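Local coordinates for ABC transporter substrate-binding protein-branched chain amino acid transport (Streptococcus pneumoniae, PDB 4GNR) that binds isoleucine and probably delivers branched-chain amino acids to an ABC transporter as its substrate-binding protein, at residues 131-136 / 224-229; 146-151 / 162-167. All coordinates share one frame; numbering follows the deposited sequence.

Interaction 1 (131-136 / 224-229); sequences KIISNY and PIVGGD. With ILE (isoleucine), chain B.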
loop_
_atom_site.group_PDB
_atom_site.type_symbol
_atom_site.label_atom_id
_atom_site.label_comp_id
_atom_site.label_asym_id
_atom_site.label_seq_id
_atom_site.Cartn_x
_atom_site.Cartn_y
_atom_site.Cartn_z
ATOM N N LYS A 131 15.285 -2.325 3.692
ATOM C CA LYS A 131 16.173 -3.419 4.121
ATOM C C LYS A 131 15.982 -4.642 3.234
ATOM O O LYS A 131 16.944 -5.272 2.813
ATOM C CB LYS A 131 15.905 -3.795 5.587
ATOM C CG LYS A 131 16.321 -2.775 6.604
ATOM C CD LYS A 131 15.793 -3.115 7.983
ATOM C CE LYS A 131 16.154 -2.103 9.020
ATOM N NZ LYS A 131 15.422 -2.475 10.242
ATOM N N ILE A 132 14.717 -4.975 2.971
ATOM C CA ILE A 132 14.414 -6.111 2.098
ATOM C C ILE A 132 14.980 -5.864 0.695
ATOM O O ILE A 132 15.569 -6.760 0.088
ATOM C CB ILE A 132 12.918 -6.362 2.059
ATOM C CG1 ILE A 132 12.476 -7.016 3.385
ATOM C CG2 ILE A 132 12.552 -7.231 0.856
ATOM C CD1 ILE A 132 10.947 -7.095 3.490
ATOM N N ILE A 133 14.769 -4.659 0.160
ATOM C CA ILE A 133 15.284 -4.358 -1.170
ATOM C C ILE A 133 16.816 -4.512 -1.186
ATOM O O ILE A 133 17.382 -5.109 -2.101
ATOM C CB ILE A 133 14.805 -2.976 -1.650
ATOM C CG1 ILE A 133 13.284 -3.006 -1.902
ATOM C CG2 ILE A 133 15.543 -2.559 -2.921
ATOM C CD1 ILE A 133 12.641 -1.625 -2.057
ATOM N N SER A 134 17.494 -3.941 -0.206
ATOM C CA SER A 134 18.962 -4.089 -0.123
ATOM C C SER A 134 19.384 -5.566 -0.077
ATOM O O SER A 134 20.257 -6.010 -0.832
ATOM C CB SER A 134 19.520 -3.372 1.096
ATOM O OG SER A 134 20.935 -3.476 1.151
ATOM N N ASN A 135 18.754 -6.345 0.800
ATOM C CA ASN A 135 19.111 -7.765 0.897
ATOM C C ASN A 135 18.865 -8.510 -0.415
ATOM O O ASN A 135 19.672 -9.330 -0.842
ATOM C CB ASN A 135 18.287 -8.460 2.001
ATOM C CG ASN A 135 18.595 -7.980 3.411
ATOM O OD1 ASN A 135 19.612 -7.331 3.666
ATOM N ND2 ASN A 135 17.711 -8.336 4.347
ATOM N N TYR A 136 17.730 -8.228 -1.041
ATOM C CA TYR A 136 17.339 -8.942 -2.260
ATOM C C TYR A 136 18.268 -8.601 -3.426
ATOM O O TYR A 136 18.759 -9.479 -4.160
ATOM C CB TYR A 136 15.874 -8.641 -2.610
ATOM C CG TYR A 136 15.339 -9.554 -3.668
ATOM C CD1 TYR A 136 15.430 -9.239 -5.024
ATOM C CD2 TYR A 136 14.789 -10.778 -3.322
ATOM C CE1 TYR A 136 14.950 -10.110 -5.999
ATOM C CE2 TYR A 136 14.304 -11.662 -4.290
ATOM C CZ TYR A 136 14.399 -11.324 -5.632
ATOM O OH TYR A 136 13.951 -12.167 -6.627
ATOM N N PRO A 224 17.641 -5.391 -14.034
ATOM C CA PRO A 224 16.522 -5.352 -13.093
ATOM C C PRO A 224 16.188 -3.965 -12.575
ATOM O O PRO A 224 17.086 -3.181 -12.265
ATOM C CB PRO A 224 17.029 -6.235 -11.945
ATOM C CG PRO A 224 17.897 -7.263 -12.635
ATOM C CD PRO A 224 18.619 -6.443 -13.694
ATOM N N ILE A 225 14.883 -3.693 -12.519
ATOM C CA ILE A 225 14.310 -2.457 -11.920
ATOM C C ILE A 225 13.528 -2.988 -10.705
ATOM O O ILE A 225 12.663 -3.854 -10.867
ATOM C CB ILE A 225 13.494 -1.625 -12.877
ATOM C CG1 ILE A 225 14.432 -1.092 -13.976
ATOM C CG2 ILE A 225 12.816 -0.464 -12.128
ATOM C CD1 ILE A 225 13.702 -0.368 -15.082
ATOM N N VAL A 226 13.845 -2.470 -9.516
ATOM C CA VAL A 226 13.297 -2.970 -8.262
ATOM C C VAL A 226 12.585 -1.865 -7.509
ATOM O O VAL A 226 13.126 -0.768 -7.334
ATOM C CB VAL A 226 14.458 -3.525 -7.402
ATOM C CG1 VAL A 226 13.932 -4.203 -6.127
ATOM C CG2 VAL A 226 15.319 -4.506 -8.194
ATOM N N GLY A 227 11.380 -2.170 -7.056
ATOM C CA GLY A 227 10.570 -1.194 -6.361
ATOM C C GLY A 227 9.996 -1.678 -5.056
ATOM O O GLY A 227 10.066 -2.847 -4.678
ATOM N N GLY A 228 9.464 -0.695 -4.322
ATOM C CA GLY A 228 8.701 -0.963 -3.125
ATOM C C GLY A 228 7.237 -1.259 -3.507
ATOM O O GLY A 228 6.884 -1.507 -4.663
ATOM N N ASP A 229 6.381 -1.178 -2.495
ATOM C CA ASP A 229 4.972 -1.529 -2.676
ATOM C C ASP A 229 4.244 -0.627 -3.671
ATOM O O ASP A 229 3.178 -0.999 -4.170
ATOM C CB ASP A 229 4.226 -1.653 -1.348
ATOM C CG ASP A 229 4.036 -0.326 -0.580
ATOM O OD1 ASP A 229 4.953 0.531 -0.579
ATOM O OD2 ASP A 229 2.963 -0.190 0.092
HETATM N N ILE B . 2.794 2.437 1.070
HETATM C CA ILE B . 2.531 3.632 0.221
HETATM C C ILE B . 2.302 4.842 1.120
HETATM O O ILE B . 2.092 5.949 0.581
HETATM C CB ILE B . 1.483 3.373 -0.903
HETATM C CG1 ILE B . 0.259 2.672 -0.360
HETATM C CG2 ILE B . 2.026 2.507 -2.171
HETATM C CD1 ILE B . -0.813 2.488 -1.411
HETATM O OXT ILE B . 2.374 4.671 2.354
#
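Ile133 of the helix is the residue that joins the two segments, and both of its branches are used. Its CG2 methyl meets CG1 of Val226 at 3.9 Å. The two side chains lie alongside one another, pointing in opposite senses. In each residue the touching methyl stands anti to the backbone N (chi1 of Val226 is -174°). The longer branch of Ile133 reaches further along the chain. Its CD1 lies 3.9 Å from the backbone O of Gly227 and 4.0 Å from N of Gly228. The methyl rests on the Gly227-Gly228 peptide. No hydrogen bond crosses between the segments; they meet by van der Waals contact. Ile251 of strand 248-252 and Phe164 of helix 155-167 also touch Ile133.

Strand 225-227 is a central strand of the mixed sheet in one of the two lobes of a periplasmic-binding-protein fold. Helix 126-139 packs on this sheet. Past the strand's C-terminal end, the chain turns into the ligand cleft.

The polar contacts belong to that turn. Asp229 grips the ammonium group of the bound isoleucine. Its OD2 accepts a hydrogen bond of 2.8 Å from the ligand N, while OD1 takes a weak one of 3.3 Å from the same atom. Tyr156, itself a pocket residue, also hydrogen-bonds to OD1, which would help fix the carboxylate's orientation. Gln129, from helix 126-139, accepts a hydrogen bond from the backbone N of Asp229.

Interaction 2 (146-151 / 162-167); sequences VVLYTD and KSFRES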
loop_
_atom_site.group_PDB
_atom_site.type_symbol
_atom_site.label_atom_id
_atom_site.label_comp_id
_atom_site.label_asym_id
_atom_site.label_seq_id
_atom_site.Cartn_x
_atom_site.Cartn_y
_atom_site.Cartn_z
ATOM N N VAL A 146 24.657 -0.522 -8.008
ATOM C CA VAL A 146 23.271 -0.178 -8.316
ATOM C C VAL A 146 23.141 1.322 -8.557
ATOM O O VAL A 146 23.990 2.128 -8.175
ATOM C CB VAL A 146 22.273 -0.498 -7.164
ATOM C CG1 VAL A 146 22.293 -1.982 -6.835
ATOM C CG2 VAL A 146 22.544 0.382 -5.950
ATOM N N VAL A 147 22.059 1.642 -9.258
ATOM C CA VAL A 147 21.595 2.976 -9.434
ATOM C C VAL A 147 20.380 3.123 -8.462
ATOM O O VAL A 147 19.553 2.249 -8.375
ATOM C CB VAL A 147 21.085 3.288 -10.851
ATOM C CG1 VAL A 147 20.390 4.635 -10.919
ATOM C CG2 VAL A 147 22.223 3.212 -11.860
ATOM N N LEU A 148 20.301 4.238 -7.748
ATOM C CA LEU A 148 19.184 4.580 -6.840
ATOM C C LEU A 148 18.515 5.807 -7.505
ATOM O O LEU A 148 19.196 6.824 -7.752
ATOM C CB LEU A 148 19.667 4.861 -5.425
ATOM C CG LEU A 148 18.602 5.168 -4.367
ATOM C CD1 LEU A 148 17.541 4.051 -4.265
ATOM C CD2 LEU A 148 19.271 5.418 -3.012
ATOM N N TYR A 149 17.204 5.717 -7.765
ATOM C CA TYR A 149 16.450 6.775 -8.508
ATOM C C TYR A 149 15.162 6.979 -7.738
ATOM O O TYR A 149 14.281 6.141 -7.778
ATOM C CB TYR A 149 16.297 6.293 -9.946
ATOM C CG TYR A 149 15.762 7.293 -10.955
ATOM C CD1 TYR A 149 16.103 8.624 -10.907
ATOM C CD2 TYR A 149 15.086 6.852 -12.069
ATOM C CE1 TYR A 149 15.678 9.519 -11.920
ATOM C CE2 TYR A 149 14.673 7.725 -13.075
ATOM C CZ TYR A 149 14.973 9.053 -12.997
ATOM O OH TYR A 149 14.588 9.924 -13.991
ATOM N N THR A 150 15.049 8.126 -7.086
ATOM C CA THR A 150 13.982 8.344 -6.116
ATOM C C THR A 150 13.111 9.568 -6.313
ATOM O O THR A 150 13.581 10.613 -6.785
ATOM C CB THR A 150 14.712 8.519 -4.700
ATOM O OG1 THR A 150 15.595 7.422 -4.453
ATOM C CG2 THR A 150 13.769 8.668 -3.537
ATOM N N ASP A 151 11.835 9.426 -5.927
ATOM C CA ASP A 151 10.854 10.536 -5.977
ATOM C C ASP A 151 11.245 11.461 -4.833
ATOM O O ASP A 151 10.906 11.223 -3.674
ATOM C CB ASP A 151 9.426 10.009 -5.786
ATOM C CG ASP A 151 8.356 11.099 -5.825
ATOM O OD1 ASP A 151 8.707 12.311 -5.913
ATOM O OD2 ASP A 151 7.147 10.692 -5.752
ATOM N N LYS A 162 16.359 6.047 2.194
ATOM C CA LYS A 162 17.213 6.191 3.394
ATOM C C LYS A 162 17.596 4.818 3.951
ATOM O O LYS A 162 18.764 4.542 4.252
ATOM C CB LYS A 162 16.518 7.048 4.458
ATOM C CG LYS A 162 17.269 7.178 5.776
ATOM C CD LYS A 162 16.472 8.004 6.790
ATOM C CE LYS A 162 17.171 8.121 8.134
ATOM N NZ LYS A 162 16.837 6.989 9.033
ATOM N N SER A 163 16.595 3.956 4.094
ATOM C CA SER A 163 16.843 2.621 4.612
ATOM C C SER A 163 17.732 1.790 3.675
ATOM O O SER A 163 18.633 1.062 4.122
ATOM C CB SER A 163 15.514 1.941 4.877
ATOM O OG SER A 163 15.755 0.605 5.252
ATOM N N PHE A 164 17.462 1.893 2.379
ATOM C CA PHE A 164 18.275 1.197 1.405
ATOM C C PHE A 164 19.753 1.611 1.527
ATOM O O PHE A 164 20.659 0.770 1.586
ATOM C CB PHE A 164 17.788 1.463 -0.021
ATOM C CG PHE A 164 18.641 0.786 -1.053
ATOM C CD1 PHE A 164 18.424 -0.540 -1.397
ATOM C CD2 PHE A 164 19.712 1.444 -1.636
ATOM C CE1 PHE A 164 19.237 -1.187 -2.292
ATOM C CE2 PHE A 164 20.537 0.777 -2.543
ATOM C CZ PHE A 164 20.285 -0.539 -2.868
ATOM N N ARG A 165 20.000 2.919 1.559
ATOM C CA ARG A 165 21.393 3.416 1.655
ATOM C C ARG A 165 22.091 2.927 2.921
ATOM O O ARG A 165 23.282 2.611 2.926
ATOM C CB ARG A 165 21.496 4.945 1.597
ATOM C CG ARG A 165 21.077 5.577 0.305
ATOM C CD ARG A 165 21.431 7.095 0.294
ATOM N NE ARG A 165 20.821 7.797 -0.827
ATOM C CZ ARG A 165 19.626 8.375 -0.756
ATOM N NH1 ARG A 165 18.972 8.394 0.397
ATOM N NH2 ARG A 165 19.086 8.946 -1.821
ATOM N N GLU A 166 21.339 2.866 4.012
ATOM C CA GLU A 166 21.894 2.401 5.298
ATOM C C GLU A 166 22.347 0.946 5.252
ATOM O O GLU A 166 23.399 0.575 5.779
ATOM C CB GLU A 166 20.848 2.531 6.418
ATOM C CG GLU A 166 20.464 3.958 6.761
ATOM C CD GLU A 166 19.327 4.063 7.770
ATOM O OE1 GLU A 166 18.579 3.077 7.981
ATOM O OE2 GLU A 166 19.159 5.167 8.333
ATOM N N SER A 167 21.529 0.127 4.604
ATOM C CA SER A 167 21.770 -1.313 4.505
ATOM C C SER A 167 22.720 -1.805 3.427
ATOM O O SER A 167 23.500 -2.741 3.651
ATOM C CB SER A 167 20.420 -2.003 4.247
ATOM O OG SER A 167 19.481 -1.694 5.258
#
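This is a buried, mainly apolar helix-on-sheet contact, between strand 145-151 and the helix 155-167 that follows it. The two segments run nearly antiparallel, at 159°, and their axes come within 10.8 Å. No hydrogen bond crosses between them. Val146 and Leu148 both point toward the helix, whereas Val147 points away from it.

Val146 meets Phe164 from the opposite direction. Its CG2 methyl sits at the edge of the ring, near the ring plane, 3.9 Å from CZ. Leu148 approaches the same ring obliquely, with CD2 4.2 Å from CD2 of Phe164. Phe164 also stacks with Tyr168, just beyond the helix.

The same Leu148 methyl serves Arg165. The side chains of Leu148 and Arg165 run roughly perpendicular to each other, and CD2 of Leu148 lies over one face of the guanidinium, 3.6 Å from NE. The Arg165 chain leaves the helix with CG anti to the carbonyl carbon (chi1 -65°). It runs extended to NE, and chi4 of 91° then turns the guanidinium so that one face lies against the leucine methyl. NE makes a salt bridge to Asp175 of strand 171-178, so the guanidinium covers the methyl while its charge is answered by the neighbouring strand.

Strand 145-151, helix 155-167 and parallel strand 171-178 form a beta-alpha-beta unit, the repeating element of the alpha/beta lobes of periplasmic binding proteins.

The centres of the two interactions lie about 9 Å apart, in the same lobe. Both reach the mixed sheet, where strand 199-201 separates strand 145-151 from strand 225-227. Along the chain the order is helix 126-139, strand 145-151, helix 155-167, then strand 225-227. Both segments of interaction 2 therefore fall between those of interaction 1. The two helices pack side by side: CA of Ser134 lies 3.6 Å from CE1 of Phe164. Helices 126-139 and 155-167 thus lie next to each other on the sheet, and the two contacts adjoin. Interaction 1 leads into the isoleucine site, and helix 155-167 supplies Tyr156 to the same pocket.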